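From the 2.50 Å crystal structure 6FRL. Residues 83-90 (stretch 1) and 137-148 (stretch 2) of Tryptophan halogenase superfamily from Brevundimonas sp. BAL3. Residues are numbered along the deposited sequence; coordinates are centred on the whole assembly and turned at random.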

# COMPACT_ATOMS: atom_id res chain seq x y z
N THR B 83 -3.47 28.77 -13.14
CA THR B 83 -2.74 29.29 -11.98
C THR B 83 -2.37 28.13 -11.04
O THR B 83 -2.86 27.00 -11.19
N CYS B 84 -1.51 28.42 -10.08
CA CYS B 84 -1.08 27.44 -9.09
C CYS B 84 -2.16 27.11 -8.05
O CYS B 84 -2.94 27.99 -7.67
N LYS B 85 -2.20 25.84 -7.63
CA LYS B 85 -3.09 25.39 -6.56
C LYS B 85 -2.29 24.68 -5.48
O LYS B 85 -1.78 23.55 -5.69
N LEU B 86 -2.19 25.33 -4.32
CA LEU B 86 -1.51 24.72 -3.17
C LEU B 86 -2.39 23.85 -2.23
O LEU B 86 -1.85 23.16 -1.37
N GLY B 87 -3.71 23.90 -2.42
CA GLY B 87 -4.69 23.16 -1.59
C GLY B 87 -6.09 23.75 -1.71
O GLY B 87 -6.35 24.60 -2.57
N ILE B 88 -7.01 23.34 -0.85
CA ILE B 88 -8.38 23.88 -0.87
C ILE B 88 -8.67 24.54 0.45
O ILE B 88 -8.30 24.02 1.51
N ARG B 89 -9.34 25.69 0.39
CA ARG B 89 -9.66 26.45 1.59
C ARG B 89 -11.13 26.33 1.97
O ARG B 89 -11.99 26.75 1.22
N PHE B 90 -11.40 25.72 3.12
CA PHE B 90 -12.78 25.46 3.61
C PHE B 90 -13.22 26.57 4.57
O PHE B 90 -12.61 26.77 5.65
N LEU B 137 4.09 23.75 5.51
CA LEU B 137 4.60 24.79 4.62
C LEU B 137 3.60 25.07 3.52
O LEU B 137 3.34 26.23 3.18
N GLY B 138 3.00 24.01 2.98
CA GLY B 138 2.01 24.15 1.91
C GLY B 138 0.89 25.08 2.32
O GLY B 138 0.57 26.06 1.61
N ALA B 139 0.31 24.78 3.49
CA ALA B 139 -0.83 25.52 4.03
C ALA B 139 -0.47 26.96 4.34
O ALA B 139 -1.23 27.86 4.02
N ALA B 140 0.69 27.16 4.97
CA ALA B 140 1.22 28.51 5.28
C ALA B 140 1.44 29.34 4.01
O ALA B 140 1.08 30.51 3.98
N LEU B 141 2.03 28.73 2.98
CA LEU B 141 2.20 29.39 1.67
C LEU B 141 0.83 29.74 1.06
O LEU B 141 0.66 30.84 0.58
N ALA B 142 -0.14 28.83 1.10
CA ALA B 142 -1.48 29.17 0.56
C ALA B 142 -2.13 30.35 1.29
O ALA B 142 -2.67 31.27 0.65
N ALA B 143 -2.12 30.32 2.62
CA ALA B 143 -2.66 31.42 3.44
C ALA B 143 -1.90 32.75 3.22
O ALA B 143 -2.51 33.81 3.26
N GLY B 144 -0.59 32.69 2.96
CA GLY B 144 0.21 33.87 2.68
C GLY B 144 0.16 34.45 1.27
O GLY B 144 0.93 35.37 0.96
N GLY B 145 -0.72 33.95 0.41
CA GLY B 145 -0.72 34.31 -1.02
C GLY B 145 0.62 34.11 -1.72
O GLY B 145 0.88 34.79 -2.71
N LYS B 146 1.45 33.19 -1.23
CA LYS B 146 2.78 32.91 -1.80
C LYS B 146 2.81 31.66 -2.69
O LYS B 146 1.86 30.85 -2.68
N PHE B 147 3.87 31.57 -3.50
CA PHE B 147 4.20 30.39 -4.29
C PHE B 147 5.69 30.26 -4.64
O PHE B 147 6.33 31.23 -5.06
N THR B 148 6.21 29.04 -4.53
CA THR B 148 7.54 28.67 -5.06
C THR B 148 7.55 27.18 -5.41
O THR B 148 6.84 26.36 -4.79

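The contact between the two short strand segments, with Leu-86 between them, and the helix with its trailing loop is largely apolar, and no hydrogen bond crosses it. Its centre is Leu-86, in the break between the two strand segments, which has the largest covered area of any residue here. Its CA-to-CB bond points toward the other stretch, and the m, t rotamer (chi1 -74°, chi2 171°) places CD1 near the end of the helix and CD2 near the Phe-147 ring. Leu-86 CD1 sits 3.8 Å from Leu-141 CB and 3.5 Å from Lys-146 O, so a methyl packs against a backbone carbonyl as well as against carbon. Lower on the same side chain, Leu-86 CB lies 4.0 Å from Ala-142 CB. The small alanine, also pointing toward its partner, accompanies a close backbone approach: the CA atoms of Leu-86 and Ala-142 are 5.8 Å apart.

Aromatic contacts form the second group. Phe-147 points toward the strand with chi1 t and chi2 83°, offering one ring face to Cys-84, whose chi1 is m. Cys-84 SG stands 3.5 Å from the centroid of the Phe-147 ring, only 3° off the normal, so the sulfur stands almost directly over the ring centre. Cys-84 CB adds a CH-pi contact over the same face, 3.6 Å from Phe-147 CD1. Leu-86 CD2 approaches Phe-147 CD1 obliquely at 4.2 Å, linking this cluster to the leucine.

The polar side chains contribute little across the contact. Arg-89 points toward the helix in an extended form, with chi1 to chi3 all t, yet Arg-89 NH1 merely reaches 4.4 Å from Ala-143 CA; NE and NH2 are hydrogen-bonded elsewhere in the structure. Lys-85 and Lys-146 both point away.

From Cys-84 to Leu-86 the side chains alternate: in, away, in. Past the helix, Gly-145 has a positive phi of 54°, which by itself favours glycine, and touches nothing of the first stretch.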

# COMPACT_ATOMS: atom_id res chain seq x y z
CB THR B 83 -3.61 30.28 -11.17
OG1 THR B 83 -4.71 29.57 -10.57
CG2 THR B 83 -4.16 31.38 -12.06
CB CYS B 84 0.16 27.96 -8.34
SG CYS B 84 1.51 28.44 -9.43
CB LYS B 85 -4.18 24.44 -7.07
CG LYS B 85 -5.07 23.96 -5.92
CD LYS B 85 -6.20 23.06 -6.36
CE LYS B 85 -6.90 22.38 -5.19
NZ LYS B 85 -7.64 21.15 -5.62
CB LEU B 86 -0.82 25.79 -2.35
CG LEU B 86 0.43 26.32 -3.04
CD1 LEU B 86 0.91 27.54 -2.28
CD2 LEU B 86 1.52 25.27 -3.15
CB ILE B 88 -9.43 22.78 -1.07
CG1 ILE B 88 -9.16 22.02 -2.37
CG2 ILE B 88 -10.86 23.35 -1.05
CD1 ILE B 88 -10.07 20.80 -2.55
CB ARG B 89 -9.27 27.90 1.37
CG ARG B 89 -9.29 28.72 2.65
CD ARG B 89 -8.61 30.04 2.45
NE ARG B 89 -8.51 30.78 3.70
CZ ARG B 89 -7.71 31.82 3.91
NH1 ARG B 89 -6.93 32.29 2.95
NH2 ARG B 89 -7.69 32.41 5.10
CB PHE B 90 -12.87 24.08 4.27
CG PHE B 90 -12.75 22.96 3.30
CD1 PHE B 90 -13.84 22.53 2.58
CD2 PHE B 90 -11.52 22.37 3.03
CE1 PHE B 90 -13.71 21.53 1.62
CE2 PHE B 90 -11.39 21.36 2.09
CZ PHE B 90 -12.48 20.94 1.38
CB LEU B 137 5.95 24.39 4.05
CG LEU B 137 6.58 25.25 2.96
CD1 LEU B 137 6.68 26.69 3.41
CD2 LEU B 137 7.95 24.70 2.59
CB ALA B 139 -1.34 24.85 5.28
CB ALA B 140 2.52 28.40 6.09
CB LEU B 141 3.01 28.52 0.70
CG LEU B 141 4.52 28.35 0.84
CD1 LEU B 141 5.05 27.22 -0.04
CD2 LEU B 141 5.24 29.61 0.44
CB ALA B 142 -2.42 27.97 0.59
CB ALA B 143 -2.63 31.05 4.91
CB LYS B 146 3.84 32.77 -0.70
CG LYS B 146 4.00 33.95 0.27
CD LYS B 146 3.92 35.33 -0.41
CE LYS B 146 4.16 36.53 0.54
NZ LYS B 146 5.44 36.38 1.30
CB PHE B 147 3.38 30.30 -5.61
CG PHE B 147 3.66 29.02 -6.37
CD1 PHE B 147 2.99 27.85 -6.05
CD2 PHE B 147 4.66 28.96 -7.34
CE1 PHE B 147 3.27 26.66 -6.75
CE2 PHE B 147 4.96 27.78 -8.02
CZ PHE B 147 4.26 26.62 -7.73
CB THR B 148 8.69 29.00 -4.07
OG1 THR B 148 9.94 28.88 -4.73
CG2 THR B 148 8.71 28.08 -2.83